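Local structure of VgrG protein (4E1F) at residues 275-280 / 348-353; 23-28 / 175-180. The protein probably cross-links G-actin as the effector domain of a Vibrio cholerae VgrG toxin, and binds ADP and manganese. The protein carries 1 engineered substitution. All coordinates share one frame; numbering follows the deposited sequence. Where two conformers were deposited one is given.

In the fold
Both interactions are buried antiparallel strand pairings of the actin cross-linking domain, and they meet because strands 173-180 and 344-352 are neighbours: Phe352 N lies 2.7 Å from Ala175 O, a probable hydrogen bond. Interaction 2 consists mainly of backbone pairing, with small residues and two glycines forming the floor on which ADP lies. Interaction 1 adds the short strand 277-279 to the other side of 344-352. It is more varied, with aromatic and aliphatic side chains against helix 190-196 on one face and an arginine-glutamate network on the other, reaching partly exposed arginines. Both touch ADP, interaction 1 through Leu349, interaction 2 through Ser24, Gly26 and Thr176.

Interaction 1: residues 275-280 / 348-353. With ADP (adenosine-5'-diphosphate), chain B; SO4 (sulfate ion), chain H.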
loop_
_atom_site.group_PDB
_atom_site.type_symbol
_atom_site.label_atom_id
_atom_site.label_comp_id
_atom_site.label_asym_id
_atom_site.label_seq_id
_atom_site.Cartn_x
_atom_site.Cartn_y
_atom_site.Cartn_z
ATOM N N TRP A 275 3.953 8.232 9.021
ATOM C CA TRP A 275 3.987 8.927 7.719
ATOM C C TRP A 275 2.620 9.527 7.399
ATOM O O TRP A 275 2.554 10.563 6.729
ATOM C CB TRP A 275 4.357 7.961 6.565
ATOM C CG TRP A 275 5.825 7.671 6.446
ATOM C CD1 TRP A 275 6.510 6.635 7.013
ATOM C CD2 TRP A 275 6.789 8.446 5.722
ATOM N NE1 TRP A 275 7.829 6.674 6.628
ATOM C CE2 TRP A 275 8.036 7.794 5.858
ATOM C CE3 TRP A 275 6.714 9.623 4.946
ATOM C CZ2 TRP A 275 9.214 8.317 5.308
ATOM C CZ3 TRP A 275 7.864 10.094 4.342
ATOM C CH2 TRP A 275 9.103 9.464 4.544
ATOM N N GLU A 276 1.527 8.820 7.805
ATOM C CA GLU A 276 0.093 9.092 7.549
ATOM C C GLU A 276 -0.263 8.804 6.083
ATOM O O GLU A 276 -1.153 7.994 5.802
ATOM C CB GLU A 276 -0.339 10.504 7.971
ATOM C CG GLU A 276 -0.131 10.771 9.453
ATOM C CD GLU A 276 -0.585 12.119 9.977
ATOM O OE1 GLU A 276 -0.079 12.522 11.046
ATOM O OE2 GLU A 276 -1.442 12.769 9.336
ATOM N N ILE A 277 0.432 9.480 5.168
ATOM C CA ILE A 277 0.333 9.303 3.718
ATOM C C ILE A 277 1.718 8.713 3.411
ATOM O O ILE A 277 2.734 9.415 3.428
ATOM C CB ILE A 277 0.013 10.638 2.973
ATOM C CG1 ILE A 277 -1.340 11.233 3.439
ATOM C CG2 ILE A 277 0.070 10.448 1.435
ATOM C CD1 ILE A 277 -1.755 12.601 2.798
ATOM N N LEU A 278 1.745 7.386 3.267
ATOM C CA LEU A 278 2.966 6.607 3.086
ATOM C C LEU A 278 3.411 6.454 1.632
ATOM O O LEU A 278 2.694 5.828 0.847
ATOM C CB LEU A 278 2.793 5.234 3.769
ATOM C CG LEU A 278 3.926 4.218 3.621
ATOM C CD1 LEU A 278 5.160 4.598 4.488
ATOM C CD2 LEU A 278 3.420 2.796 3.893
ATOM N N PRO A 279 4.619 6.981 1.258
ATOM C CA PRO A 279 5.106 6.781 -0.121
ATOM C C PRO A 279 5.320 5.284 -0.306
ATOM O O PRO A 279 5.795 4.625 0.620
ATOM C CB PRO A 279 6.435 7.549 -0.157
ATOM C CG PRO A 279 6.329 8.546 0.967
ATOM C CD PRO A 279 5.566 7.797 2.041
ATOM N N ARG A 280 4.859 4.743 -1.451
ATOM C CA ARG A 280 4.892 3.314 -1.774
ATOM C C ARG A 280 5.831 3.021 -2.927
ATOM O O ARG A 280 5.954 1.871 -3.334
ATOM C CB ARG A 280 3.464 2.856 -2.141
ATOM C CG ARG A 280 2.503 2.783 -0.919
ATOM C CD ARG A 280 2.769 1.637 0.055
ATOM N NE ARG A 280 2.616 0.323 -0.581
ATOM C CZ ARG A 280 3.634 -0.451 -0.947
ATOM N NH1 ARG A 280 4.884 -0.070 -0.707
ATOM N NH2 ARG A 280 3.413 -1.619 -1.527
ATOM N N ILE A 348 3.794 7.567 -9.124
ATOM C CA ILE A 348 4.268 7.413 -7.753
ATOM C C ILE A 348 3.052 7.224 -6.887
ATOM O O ILE A 348 2.035 7.883 -7.094
ATOM C CB ILE A 348 5.237 8.547 -7.287
ATOM C CG1 ILE A 348 4.639 9.959 -7.528
ATOM C CG2 ILE A 348 6.589 8.369 -7.961
ATOM C CD1 ILE A 348 5.372 11.121 -6.820
ATOM N N LEU A 349 3.114 6.237 -5.993
ATOM C CA LEU A 349 1.982 5.830 -5.171
ATOM C C LEU A 349 2.099 6.147 -3.693
ATOM O O LEU A 349 3.202 6.193 -3.144
ATOM C CB LEU A 349 1.740 4.332 -5.375
ATOM C CG LEU A 349 0.896 3.897 -6.583
ATOM C CD1 LEU A 349 1.597 4.196 -7.913
ATOM C CD2 LEU A 349 0.669 2.410 -6.531
ATOM N N PHE A 350 0.946 6.384 -3.057
ATOM C CA PHE A 350 0.865 6.743 -1.653
ATOM C C PHE A 350 -0.251 5.978 -0.953
ATOM O O PHE A 350 -1.393 5.962 -1.420
ATOM C CB PHE A 350 0.632 8.251 -1.524
ATOM C CG PHE A 350 1.713 9.043 -2.216
ATOM C CD1 PHE A 350 2.915 9.315 -1.572
ATOM C CD2 PHE A 350 1.574 9.420 -3.549
ATOM C CE1 PHE A 350 3.945 9.979 -2.237
ATOM C CE2 PHE A 350 2.603 10.087 -4.214
ATOM C CZ PHE A 350 3.771 10.378 -3.552
ATOM N N GLU A 351 0.067 5.384 0.201
ATOM C CA GLU A 351 -0.929 4.681 0.976
ATOM C C GLU A 351 -1.487 5.575 2.055
ATOM O O GLU A 351 -0.737 6.134 2.848
ATOM C CB GLU A 351 -0.316 3.408 1.583
ATOM C CG GLU A 351 -1.293 2.535 2.358
ATOM C CD GLU A 351 -0.627 1.340 3.019
ATOM O OE1 GLU A 351 0.012 0.537 2.307
ATOM O OE2 GLU A 351 -0.774 1.184 4.251
ATOM N N PHE A 352 -2.816 5.697 2.102
ATOM C CA PHE A 352 -3.491 6.435 3.174
ATOM C C PHE A 352 -3.692 5.417 4.303
ATOM O O PHE A 352 -4.534 4.513 4.183
ATOM C CB PHE A 352 -4.818 7.056 2.681
ATOM C CG PHE A 352 -4.600 8.248 1.779
ATOM C CD1 PHE A 352 -4.304 8.077 0.427
ATOM C CD2 PHE A 352 -4.666 9.543 2.281
ATOM C CE1 PHE A 352 -4.052 9.181 -0.398
ATOM C CE2 PHE A 352 -4.477 10.653 1.435
ATOM C CZ PHE A 352 -4.157 10.460 0.107
ATOM N N ARG A 353 -2.878 5.540 5.373
ATOM C CA ARG A 353 -2.882 4.609 6.512
ATOM C C ARG A 353 -4.248 4.531 7.189
ATOM O O ARG A 353 -4.664 3.468 7.645
ATOM C CB ARG A 353 -1.744 4.951 7.479
ATOM C CG ARG A 353 -0.341 4.809 6.826
ATOM C CD ARG A 353 0.003 3.347 6.494
ATOM N NE ARG A 353 0.122 2.535 7.713
ATOM C CZ ARG A 353 0.288 1.218 7.742
ATOM N NH1 ARG A 353 0.337 0.525 6.615
ATOM N NH2 ARG A 353 0.442 0.589 8.899
HETATM P PB ADP B . 1.361 -6.377 0.692
HETATM O O1B ADP B . 1.089 -7.534 -0.261
HETATM O O2B ADP B . 2.881 -6.263 0.845
HETATM O O3B ADP B . 0.777 -6.800 2.086
HETATM P PA ADP B . -0.423 -4.750 -0.956
HETATM O O1A ADP B . 0.038 -5.497 -2.165
HETATM O O2A ADP B . -1.701 -5.415 -0.436
HETATM O O3A ADP B . 0.724 -5.002 0.143
HETATM O "O5'" ADP B . -0.781 -3.213 -1.398
HETATM C "C5'" ADP B . -1.455 -2.931 -2.674
HETATM C "C4'" ADP B . -2.401 -1.749 -2.862
HETATM O "O4'" ADP B . -1.876 -0.840 -3.876
HETATM C "C3'" ADP B . -3.832 -2.067 -3.337
HETATM O "O3'" ADP B . -4.835 -1.189 -2.831
HETATM C "C2'" ADP B . -3.742 -1.851 -4.845
HETATM O "O2'" ADP B . -4.953 -1.623 -5.564
HETATM C "C1'" ADP B . -2.874 -0.614 -4.865
HETATM N N9 ADP B . -2.269 -0.276 -6.168
HETATM C C8 ADP B . -1.483 -1.092 -6.928
HETATM N N7 ADP B . -1.170 -0.577 -8.097
HETATM C C5 ADP B . -1.774 0.667 -8.085
HETATM C C6 ADP B . -1.803 1.728 -9.023
HETATM N N6 ADP B . -1.123 1.708 -10.184
HETATM N N1 ADP B . -2.519 2.835 -8.712
HETATM C C2 ADP B . -3.144 2.875 -7.529
HETATM N N3 ADP B . -3.158 1.957 -6.559
HETATM C C4 ADP B . -2.462 0.871 -6.900
HETATM S S SO4 H . 0.956 -3.036 7.738
HETATM O O1 SO4 H . 0.357 -4.358 7.843
HETATM O O2 SO4 H . 0.579 -2.238 8.897
HETATM O O3 SO4 H . 2.411 -3.178 7.643
HETATM O O4 SO4 H . 0.459 -2.381 6.526
HETATM O O HOH W 1 -0.279 0.278 -0.872
#
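The ring of Phe352 carries Ile277 CG2 over one face, while Ile277 CD1 comes to within 3.6 Å of its CE2. With its CG1 branch beside the backbone N (chi1 -60°), Ile277 lies alongside Phe352, both pointing the same way. The Phe350 ring takes Ile277 CG2 and Pro279 CA obliquely; Pro279 CD lies over one face of the Trp275 ring, toward its rim. Leu194 and Leu195 of helix 190-196 cover the Phe350 and Phe352 side, a suitable place for bulky apolar residues.

On the other face, the Arg353 guanidinium has the carboxylate of Glu351 and a sulfate, probably from the crystallisation liquor, at its edge. NH1 and NH2 of Arg353 give nearly straight bonds to sulfate O4 and O2, and NH1 reaches Glu351 OE2 at 2.7 Å, on the syn side of the carboxylate. Bends at chi2 and chi3 carry Arg353 past Glu276 O, which its CG touches, to the Glu351 carboxylate. The Arg280 guanidinium, with ADP O5' near its plane at the edge, stands 83° from the Glu351 carboxylate plane; its salt bridge from NE to Glu351 OE1 is long, 3.9 Å, and an in-plane water bridges the same atoms. His331 O takes NH1 of Arg280. Glutamate suits this place because its extended chain reaches both arginines and would probably offset part of their positive charge.

Leu278 and Glu351 form a hydrogen-bonded pair, Glu351 N to Leu278 O being 2.7 Å, and Arg280 N to Leu349 O and Arg353 N to Glu276 O extend the ladder. Pro279 lacks an N-H but fits a non-hydrogen-bonded pair opposite Phe350. Leu349 CD2 lies 3.4 Å from ADP C5. This is a short antiparallel strand pair beside a nucleotide pocket, apolar toward the helices and bearing a salt-bridge network on the other face.

Interaction 2: residues 23-28 / 175-180; sequences SSIGIQ and ATVGVA. Engineered in segment 23-28: Gln28 (natural residue Glu). With ADP (adenosine-5'-diphosphate), chain B.
Thr176, the residue most buried by the pairing, faces Gly26 across a hydrogen-bonded antiparallel pair. Its N gives a bond to Gly26 O, and its O receives Gly26 N at 2.8 Å, in the carbonyl plane. The side chain rises toward ADP: with OG1 beside the backbone N (chi1 -65°), CG2 falls anti to that N and lies 3.6 Å from adenine N3, while OG1 approaches the ribose. A branched residue fits here because it offers a methyl to the base and a hydroxyl toward the sugar. Opposite it, Gly26, having no side chain, lets the nucleotide settle on the backbone, and the ribose hydroxyl O2' of ADP rests 3.3 Å from its CA.

Ala175, next in buried area, turns to the other face. Its small CB touches two isoleucines, at 4.4 Å from both Ile25 CD1 and Ile27 CG2, and the short methyl suits the close approach of the strands at Ile27. Beside it, Ile25 CD1 meets Val177 CG2 at 3.8 Å, and Phe352 of the next strand packs on Val177.

Ser24 pairs with Gly178 through two nearly straight backbone bonds. Its OG sits between the backbone N and the carbonyl carbon (chi1 56°), from where the hydroxyl donates to adenine N1 at 2.7 Å. Gly178 suits the opposite position because its missing side chain keeps clear of that hydroxyl. The engineered Gln28, glutamate in the natural sequence, extends toward the alpha phosphate, with manganese nearby.

The chemistry implies a division of labour: regular backbone bonds hold the strands together, apolar side chains pack one face, and on the other the donor to N1, an acceptor in unprotonated adenine, gives a contact consistent with recognition of the base.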
loop_
_atom_site.group_PDB
_atom_site.type_symbol
_atom_site.label_atom_id
_atom_site.label_comp_id
_atom_site.label_asym_id
_atom_site.label_seq_id
_atom_site.Cartn_x
_atom_site.Cartn_y
_atom_site.Cartn_z
ATOM N N SER A 23 -4.800 9.847 -12.727
ATOM C CA SER A 23 -4.695 9.393 -11.338
ATOM C C SER A 23 -5.464 8.094 -11.117
ATOM O O SER A 23 -6.536 7.904 -11.707
ATOM C CB SER A 23 -5.167 10.478 -10.373
ATOM O OG SER A 23 -6.560 10.723 -10.491
ATOM N N SER A 24 -4.899 7.196 -10.319
ATOM C CA SER A 24 -5.489 5.893 -10.038
ATOM C C SER A 24 -5.655 5.644 -8.539
ATOM O O SER A 24 -4.982 6.277 -7.719
ATOM C CB SER A 24 -4.627 4.804 -10.666
ATOM O OG SER A 24 -3.296 4.925 -10.192
ATOM N N ILE A 25 -6.538 4.691 -8.187
ATOM C CA ILE A 25 -6.832 4.364 -6.802
ATOM C C ILE A 25 -7.046 2.870 -6.616
ATOM O O ILE A 25 -7.622 2.199 -7.479
ATOM C CB ILE A 25 -8.035 5.216 -6.250
ATOM C CG1 ILE A 25 -8.220 5.046 -4.699
ATOM C CG2 ILE A 25 -9.342 4.941 -7.014
ATOM C CD1 ILE A 25 -8.738 6.254 -3.980
ATOM N N GLY A 26 -6.575 2.394 -5.476
ATOM C CA GLY A 26 -6.744 1.038 -4.993
ATOM C C GLY A 26 -7.199 1.092 -3.550
ATOM O O GLY A 26 -6.929 2.065 -2.836
ATOM N N ILE A 27 -7.923 0.072 -3.120
ATOM C CA ILE A 27 -8.419 -0.026 -1.742
ATOM C C ILE A 27 -8.043 -1.366 -1.104
ATOM O O ILE A 27 -7.939 -2.385 -1.799
ATOM C CB ILE A 27 -9.951 0.288 -1.606
ATOM C CG1 ILE A 27 -10.839 -0.731 -2.386
ATOM C CG2 ILE A 27 -10.262 1.760 -1.995
ATOM C CD1 ILE A 27 -12.355 -0.726 -2.030
ATOM N N GLN A 28 -7.831 -1.358 0.221
ATOM C CA GLN A 28 -7.527 -2.553 1.015
ATOM C C GLN A 28 -8.550 -2.612 2.126
ATOM O O GLN A 28 -8.804 -1.594 2.776
ATOM C CB GLN A 28 -6.143 -2.425 1.614
ATOM C CG GLN A 28 -5.019 -2.677 0.633
ATOM C CD GLN A 28 -3.691 -2.404 1.291
ATOM O OE1 GLN A 28 -3.093 -3.284 1.946
ATOM N NE2 GLN A 28 -3.231 -1.167 1.175
ATOM N N ALA A 175 -6.465 3.084 1.505
ATOM C CA ALA A 175 -6.579 3.445 0.106
ATOM C C ALA A 175 -5.195 3.821 -0.365
ATOM O O ALA A 175 -4.399 4.349 0.410
ATOM C CB ALA A 175 -7.556 4.605 -0.080
ATOM N N THR A 176 -4.890 3.495 -1.615
ATOM C CA THR A 176 -3.623 3.805 -2.263
ATOM C C THR A 176 -3.917 4.644 -3.504
ATOM O O THR A 176 -4.661 4.197 -4.383
ATOM C CB THR A 176 -2.820 2.521 -2.590
ATOM O OG1 THR A 176 -2.452 1.868 -1.374
ATOM C CG2 THR A 176 -1.529 2.815 -3.408
ATOM N N VAL A 177 -3.330 5.847 -3.581
ATOM C CA VAL A 177 -3.515 6.743 -4.728
ATOM C C VAL A 177 -2.221 6.797 -5.539
ATOM O O VAL A 177 -1.148 6.952 -4.965
ATOM C CB VAL A 177 -3.992 8.160 -4.288
ATOM C CG1 VAL A 177 -3.977 9.159 -5.449
ATOM C CG2 VAL A 177 -5.386 8.103 -3.671
ATOM N N GLY A 178 -2.347 6.684 -6.857
ATOM C CA GLY A 178 -1.229 6.778 -7.780
ATOM C C GLY A 178 -1.400 8.007 -8.650
ATOM O O GLY A 178 -2.497 8.251 -9.160
ATOM N N VAL A 179 -0.332 8.832 -8.763
ATOM C CA VAL A 179 -0.335 10.057 -9.564
ATOM C C VAL A 179 0.939 10.137 -10.399
ATOM O O VAL A 179 1.954 9.552 -10.019
ATOM C CB VAL A 179 -0.518 11.363 -8.714
ATOM C CG1 VAL A 179 -1.879 11.419 -8.006
ATOM C CG2 VAL A 179 0.632 11.559 -7.733
ATOM N N ALA A 180 0.904 10.905 -11.500
ATOM C CA ALA A 180 2.075 11.193 -12.330
ATOM C C ALA A 180 3.104 11.880 -11.407
ATOM O O ALA A 180 2.745 12.816 -10.686
ATOM C CB ALA A 180 1.686 12.151 -13.463
HETATM P PB ADP B . 1.361 -6.377 0.692
HETATM O O1B ADP B . 1.089 -7.534 -0.261
HETATM O O2B ADP B . 2.881 -6.263 0.845
HETATM O O3B ADP B . 0.777 -6.800 2.086
HETATM P PA ADP B . -0.423 -4.750 -0.956
HETATM O O1A ADP B . 0.038 -5.497 -2.165
HETATM O O2A ADP B . -1.701 -5.415 -0.436
HETATM O O3A ADP B . 0.724 -5.002 0.143
HETATM O "O5'" ADP B . -0.781 -3.213 -1.398
HETATM C "C5'" ADP B . -1.455 -2.931 -2.674
HETATM C "C4'" ADP B . -2.401 -1.749 -2.862
HETATM O "O4'" ADP B . -1.876 -0.840 -3.876
HETATM C "C3'" ADP B . -3.832 -2.067 -3.337
HETATM O "O3'" ADP B . -4.835 -1.189 -2.831
HETATM C "C2'" ADP B . -3.742 -1.851 -4.845
HETATM O "O2'" ADP B . -4.953 -1.623 -5.564
HETATM C "C1'" ADP B . -2.874 -0.614 -4.865
HETATM N N9 ADP B . -2.269 -0.276 -6.168
HETATM C C8 ADP B . -1.483 -1.092 -6.928
HETATM N N7 ADP B . -1.170 -0.577 -8.097
HETATM C C5 ADP B . -1.774 0.667 -8.085
HETATM C C6 ADP B . -1.803 1.728 -9.023
HETATM N N6 ADP B . -1.123 1.708 -10.184
HETATM N N1 ADP B . -2.519 2.835 -8.712
HETATM C C2 ADP B . -3.144 2.875 -7.529
HETATM N N3 ADP B . -3.158 1.957 -6.559
HETATM C C4 ADP B . -2.462 0.871 -6.900
#